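Aminoglycoside N(6')acetyltransferase (Legionella pneumophila subsp. pneumophila, PDB 3F5B) probably transfers an acetyl group from acetyl-coenzyme A to an amine such as the 6'-amino group of aminoglycosides, as a member of the GNAT family. Local coordinates at residues A[71-84]-A[94-106]. Residues are numbered along the deposited sequence; the frame is centred on the assembly and turned at random.
Sequences DNEIPFAYLITSEI and AVTLDLFICRLDY. With CHX (cyclohexane), chain D.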
loop_
_atom_site.group_PDB
_atom_site.type_symbol
_atom_site.label_atom_id
_atom_site.label_comp_id
_atom_site.label_asym_id
_atom_site.label_seq_id
_atom_site.Cartn_x
_atom_site.Cartn_y
_atom_site.Cartn_z
ATOM N N ASP A 71 -15.363 2.345 0.997
ATOM C CA ASP A 71 -16.231 1.717 1.982
ATOM C C ASP A 71 -17.639 2.079 1.485
ATOM O O ASP A 71 -18.095 3.204 1.677
ATOM C CB ASP A 71 -15.944 2.312 3.357
ATOM C CG ASP A 71 -16.843 1.750 4.442
ATOM O OD1 ASP A 71 -17.288 0.577 4.328
ATOM O OD2 ASP A 71 -17.087 2.492 5.409
ATOM N N ASN A 72 -18.282 1.138 0.788
ATOM C CA ASN A 72 -19.497 1.421 0.010
ATOM C C ASN A 72 -19.246 2.589 -0.943
ATOM O O ASN A 72 -18.306 2.544 -1.753
ATOM C CB ASN A 72 -20.686 1.681 0.942
ATOM C CG ASN A 72 -21.104 0.442 1.694
ATOM O OD1 ASN A 72 -20.910 -0.689 1.208
ATOM N ND2 ASN A 72 -21.690 0.630 2.890
ATOM N N GLU A 73 -20.017 3.664 -0.800
ATOM C CA GLU A 73 -19.820 4.852 -1.623
ATOM C C GLU A 73 -18.669 5.770 -1.175
ATOM O O GLU A 73 -18.381 6.729 -1.847
ATOM C CB GLU A 73 -21.127 5.672 -1.761
ATOM C CG GLU A 73 -22.305 5.249 -0.834
ATOM C CD GLU A 73 -22.107 5.578 0.662
ATOM O OE1 GLU A 73 -21.695 4.658 1.403
ATOM O OE2 GLU A 73 -22.393 6.737 1.099
ATOM N N ILE A 74 -18.018 5.466 -0.059
ATOM C CA ILE A 74 -17.059 6.388 0.528
ATOM C C ILE A 74 -15.589 6.027 0.193
ATOM O O ILE A 74 -15.069 5.054 0.709
ATOM C CB ILE A 74 -17.290 6.467 2.082
ATOM C CG1 ILE A 74 -18.719 6.967 2.407
ATOM C CG2 ILE A 74 -16.208 7.261 2.813
ATOM C CD1 ILE A 74 -19.056 8.356 1.877
ATOM N N PRO A 75 -14.917 6.832 -0.657
ATOM C CA PRO A 75 -13.473 6.619 -0.860
ATOM C C PRO A 75 -12.682 7.091 0.365
ATOM O O PRO A 75 -13.037 8.100 0.971
ATOM C CB PRO A 75 -13.170 7.475 -2.102
ATOM C CG PRO A 75 -14.180 8.686 -1.960
ATOM C CD PRO A 75 -15.427 8.048 -1.334
ATOM N N PHE A 76 -11.643 6.367 0.761
ATOM C CA PHE A 76 -10.984 6.681 2.032
ATOM C C PHE A 76 -9.481 6.410 2.049
ATOM O O PHE A 76 -8.807 6.842 2.986
ATOM C CB PHE A 76 -11.676 5.963 3.219
ATOM C CG PHE A 76 -11.396 4.468 3.282
ATOM C CD1 PHE A 76 -10.315 3.983 3.992
ATOM C CD2 PHE A 76 -12.214 3.561 2.615
ATOM C CE1 PHE A 76 -10.022 2.594 4.050
ATOM C CE2 PHE A 76 -11.951 2.174 2.658
ATOM C CZ PHE A 76 -10.843 1.691 3.358
ATOM N N ALA A 77 -8.952 5.674 1.055
ATOM C CA ALA A 77 -7.517 5.386 1.032
ATOM C C ALA A 77 -6.970 5.383 -0.376
ATOM O O ALA A 77 -7.711 5.181 -1.348
ATOM C CB ALA A 77 -7.215 4.004 1.715
ATOM N N TYR A 78 -5.656 5.542 -0.464
ATOM C CA TYR A 78 -4.939 5.587 -1.730
ATOM C C TYR A 78 -3.764 4.609 -1.598
ATOM O O TYR A 78 -3.037 4.632 -0.601
ATOM C CB TYR A 78 -4.462 7.010 -1.978
ATOM C CG TYR A 78 -3.433 7.253 -3.086
ATOM C CD1 TYR A 78 -3.641 6.793 -4.384
ATOM C CD2 TYR A 78 -2.283 8.028 -2.835
ATOM C CE1 TYR A 78 -2.684 7.046 -5.417
ATOM C CE2 TYR A 78 -1.337 8.308 -3.863
ATOM C CZ TYR A 78 -1.549 7.807 -5.138
ATOM O OH TYR A 78 -0.632 8.059 -6.138
ATOM N N LEU A 79 -3.638 3.729 -2.590
ATOM C CA LEU A 79 -2.632 2.667 -2.569
ATOM C C LEU A 79 -1.894 2.679 -3.897
ATOM O O LEU A 79 -2.454 3.039 -4.965
ATOM C CB LEU A 79 -3.242 1.279 -2.276
ATOM C CG LEU A 79 -4.279 1.137 -1.138
ATOM C CD1 LEU A 79 -5.706 1.530 -1.623
ATOM C CD2 LEU A 79 -4.316 -0.286 -0.563
ATOM N N ILE A 80 -0.631 2.278 -3.821
ATOM C CA ILE A 80 0.299 2.291 -4.948
ATOM C C ILE A 80 1.036 0.947 -4.944
ATOM O O ILE A 80 1.609 0.560 -3.920
ATOM C CB ILE A 80 1.337 3.429 -4.826
ATOM C CG1 ILE A 80 0.644 4.801 -4.630
ATOM C CG2 ILE A 80 2.288 3.457 -6.103
ATOM C CD1 ILE A 80 1.623 6.008 -4.510
ATOM N N THR A 81 0.968 0.212 -6.058
ATOM C CA THR A 81 1.651 -1.078 -6.149
ATOM C C THR A 81 2.600 -1.127 -7.352
ATOM O O THR A 81 2.332 -0.529 -8.388
ATOM C CB THR A 81 0.662 -2.259 -6.232
ATOM O OG1 THR A 81 -0.148 -2.131 -7.403
ATOM C CG2 THR A 81 -0.291 -2.280 -4.978
ATOM N N SER A 82 3.698 -1.858 -7.217
ATOM C CA SER A 82 4.510 -2.148 -8.381
ATOM C C SER A 82 5.086 -3.522 -8.247
ATOM O O SER A 82 5.358 -3.995 -7.127
ATOM C CB SER A 82 5.622 -1.128 -8.534
ATOM O OG SER A 82 6.380 -1.047 -7.337
ATOM N N GLU A 83 5.284 -4.164 -9.392
ATOM C CA GLU A 83 5.712 -5.552 -9.409
ATOM C C GLU A 83 7.208 -5.683 -9.537
ATOM O O GLU A 83 7.892 -4.827 -10.105
ATOM C CB GLU A 83 4.996 -6.355 -10.500
ATOM C CG GLU A 83 5.222 -5.843 -11.910
ATOM C CD GLU A 83 4.026 -6.074 -12.854
ATOM O OE1 GLU A 83 4.132 -5.646 -14.030
ATOM O OE2 GLU A 83 2.988 -6.652 -12.431
ATOM N N ILE A 84 7.703 -6.767 -8.963
ATOM C CA ILE A 84 9.108 -7.118 -9.016
ATOM C C ILE A 84 9.165 -8.419 -9.784
ATOM O O ILE A 84 8.393 -9.336 -9.506
ATOM C CB ILE A 84 9.670 -7.289 -7.582
ATOM C CG1 ILE A 84 9.637 -5.937 -6.856
ATOM C CG2 ILE A 84 11.074 -7.901 -7.591
ATOM C CD1 ILE A 84 9.326 -6.050 -5.408
ATOM N N ALA A 94 7.456 -10.491 -6.605
ATOM C CA ALA A 94 6.894 -9.826 -5.435
ATOM C C ALA A 94 6.174 -8.539 -5.836
ATOM O O ALA A 94 6.494 -7.932 -6.865
ATOM C CB ALA A 94 7.991 -9.529 -4.426
ATOM N N VAL A 95 5.199 -8.128 -5.030
ATOM C CA VAL A 95 4.549 -6.823 -5.217
ATOM C C VAL A 95 4.949 -5.896 -4.071
ATOM O O VAL A 95 4.953 -6.301 -2.908
ATOM C CB VAL A 95 2.994 -6.931 -5.344
ATOM C CG1 VAL A 95 2.367 -7.490 -4.087
ATOM C CG2 VAL A 95 2.372 -5.582 -5.665
ATOM N N THR A 96 5.297 -4.663 -4.402
ATOM C CA THR A 96 5.629 -3.668 -3.386
ATOM C C THR A 96 4.407 -2.766 -3.241
ATOM O O THR A 96 3.851 -2.322 -4.248
ATOM C CB THR A 96 6.869 -2.827 -3.778
ATOM O OG1 THR A 96 7.983 -3.706 -3.995
ATOM C CG2 THR A 96 7.225 -1.795 -2.667
ATOM N N LEU A 97 4.007 -2.526 -1.988
ATOM C CA LEU A 97 2.820 -1.765 -1.640
ATOM C C LEU A 97 3.181 -0.467 -0.911
ATOM O O LEU A 97 4.039 -0.444 -0.017
ATOM C CB LEU A 97 1.896 -2.616 -0.746
ATOM C CG LEU A 97 0.577 -2.041 -0.253
ATOM C CD1 LEU A 97 -0.359 -1.685 -1.464
ATOM C CD2 LEU A 97 -0.056 -3.080 0.694
ATOM N N ASP A 98 2.523 0.615 -1.317
ATOM C CA ASP A 98 2.498 1.849 -0.544
ATOM C C ASP A 98 1.055 2.161 -0.280
ATOM O O ASP A 98 0.227 2.059 -1.201
ATOM C CB ASP A 98 3.000 2.992 -1.375
ATOM C CG ASP A 98 4.433 3.275 -1.158
ATOM O OD1 ASP A 98 4.710 4.214 -0.366
ATOM O OD2 ASP A 98 5.268 2.591 -1.800
ATOM N N LEU A 99 0.744 2.591 0.940
ATOM C CA LEU A 99 -0.644 2.937 1.229
ATOM C C LEU A 99 -0.781 4.156 2.123
ATOM O O LEU A 99 0.092 4.431 2.970
ATOM C CB LEU A 99 -1.403 1.733 1.790
ATOM C CG LEU A 99 -0.978 1.219 3.155
ATOM C CD1 LEU A 99 -1.936 1.764 4.216
ATOM C CD2 LEU A 99 -0.965 -0.318 3.220
ATOM N N PHE A 100 -1.903 4.842 1.941
ATOM C CA PHE A 100 -2.199 6.082 2.600
ATOM C C PHE A 100 -3.665 6.072 2.996
ATOM O O PHE A 100 -4.563 6.090 2.123
ATOM C CB PHE A 100 -1.905 7.256 1.644
ATOM C CG PHE A 100 -0.512 7.213 1.048
ATOM C CD1 PHE A 100 0.570 7.795 1.729
ATOM C CD2 PHE A 100 -0.281 6.592 -0.173
ATOM C CE1 PHE A 100 1.865 7.745 1.210
ATOM C CE2 PHE A 100 1.022 6.534 -0.715
ATOM C CZ PHE A 100 2.099 7.131 -0.010
ATOM N N ILE A 101 -3.925 6.010 4.302
ATOM C CA ILE A 101 -5.294 6.140 4.770
ATOM C C ILE A 101 -5.555 7.641 4.909
ATOM O O ILE A 101 -5.044 8.278 5.829
ATOM C CB ILE A 101 -5.577 5.446 6.162
ATOM C CG1 ILE A 101 -5.047 4.022 6.236
ATOM C CG2 ILE A 101 -7.094 5.545 6.524
ATOM C CD1 ILE A 101 -5.509 3.113 5.160
ATOM N N CYS A 102 -6.386 8.172 4.026
ATOM C CA CYS A 102 -6.498 9.602 3.843
ATOM C C CYS A 102 -7.667 10.269 4.551
ATOM O O CYS A 102 -7.691 11.496 4.641
ATOM C CB CYS A 102 -6.562 9.901 2.345
ATOM S SG CYS A 102 -5.024 9.347 1.525
ATOM N N ARG A 103 -8.627 9.474 5.026
ATOM C CA ARG A 103 -9.717 10.001 5.866
ATOM C C ARG A 103 -9.394 9.697 7.319
ATOM O O ARG A 103 -9.129 8.538 7.660
ATOM C CB ARG A 103 -11.061 9.347 5.504
ATOM C CG ARG A 103 -11.736 9.867 4.245
ATOM C CD ARG A 103 -13.134 9.237 4.116
ATOM N NE ARG A 103 -14.030 9.602 5.234
ATOM C CZ ARG A 103 -15.104 10.370 5.111
ATOM N NH1 ARG A 103 -15.425 10.868 3.927
ATOM N NH2 ARG A 103 -15.869 10.634 6.159
ATOM N N LEU A 104 -9.418 10.722 8.181
ATOM C CA LEU A 104 -9.085 10.507 9.594
ATOM C C LEU A 104 -10.009 9.518 10.303
ATOM O O LEU A 104 -9.587 8.836 11.229
ATOM C CB LEU A 104 -9.032 11.828 10.395
ATOM C CG LEU A 104 -7.831 12.736 10.106
ATOM C CD1 LEU A 104 -8.001 14.066 10.833
ATOM C CD2 LEU A 104 -6.530 12.071 10.507
ATOM N N ASP A 105 -11.257 9.419 9.852
ATOM C CA ASP A 105 -12.214 8.514 10.484
ATOM C C ASP A 105 -11.973 7.076 10.048
ATOM O O ASP A 105 -12.669 6.153 10.492
ATOM C CB ASP A 105 -13.677 8.987 10.263
ATOM C CG ASP A 105 -13.989 9.373 8.796
ATOM O OD1 ASP A 105 -13.073 9.583 7.982
ATOM O OD2 ASP A 105 -15.191 9.503 8.467
ATOM N N TYR A 106 -10.938 6.858 9.236
ATOM C CA TYR A 106 -10.640 5.494 8.783
ATOM C C TYR A 106 -9.320 4.929 9.266
ATOM O O TYR A 106 -8.891 3.882 8.800
ATOM C CB TYR A 106 -10.752 5.395 7.245
ATOM C CG TYR A 106 -12.196 5.288 6.793
ATOM C CD1 TYR A 106 -13.004 6.417 6.695
ATOM C CD2 TYR A 106 -12.760 4.036 6.507
ATOM C CE1 TYR A 106 -14.353 6.311 6.296
ATOM C CE2 TYR A 106 -14.101 3.911 6.132
ATOM C CZ TYR A 106 -14.881 5.047 6.017
ATOM O OH TYR A 106 -16.175 4.901 5.615
HETATM C C1 CHX D . 4.367 5.592 3.990
HETATM C C2 CHX D . 3.037 5.162 3.364
HETATM C C3 CHX D . 3.202 3.911 2.492
HETATM C C4 CHX D . 3.601 2.693 3.334
HETATM C C5 CHX D . 4.471 3.064 4.551
HETATM C C6 CHX D . 5.242 4.389 4.396
HETATM O O HOH W 1 -13.936 10.694 1.156
#
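With chi1 of F76 at 74°, its CG sits between the backbone N and the carbonyl carbon, whereas CG of Y106 stands anti to its own carbonyl carbon (chi1 -79°); together these turns lay the two rings face to face as an offset stack, centroids 4.4 Å apart and planes tilted by 19°. F76 CB also sits over the tyrosine face, 3.8 Å from the ring centroid, in a CH-pi contact. The phenol reaches past the stack and donates from Y106 OH to D71 OD2 at 2.6 Å, on the lone pair facing away from the other oxygen; OD1 is engaged by R14 in a salt bridge. Beside it, I74 CG2 lies over one face of the R103 guanidinium, which grips D105 side-on through NE and NH2, while a water links R103 NH1 to P75 O.

Beyond this end, strands 74-84 and 94-101 form an antiparallel hairpin in the central GNAT sheet, with paired backbone bonds such as D98 N to I80 O (2.8 Å). On the face carrying Y78 and F100, the rings run side by side but barely overlap, meeting at CD2 to CD2 (3.6 Å); cyclohexane lies over one face of F100. The short phenol-carboxylate bond is consistent with a negatively charged acceptor, which R14 would help to stabilise; it holds the far end of Y106, while F76 sets the ring's turn.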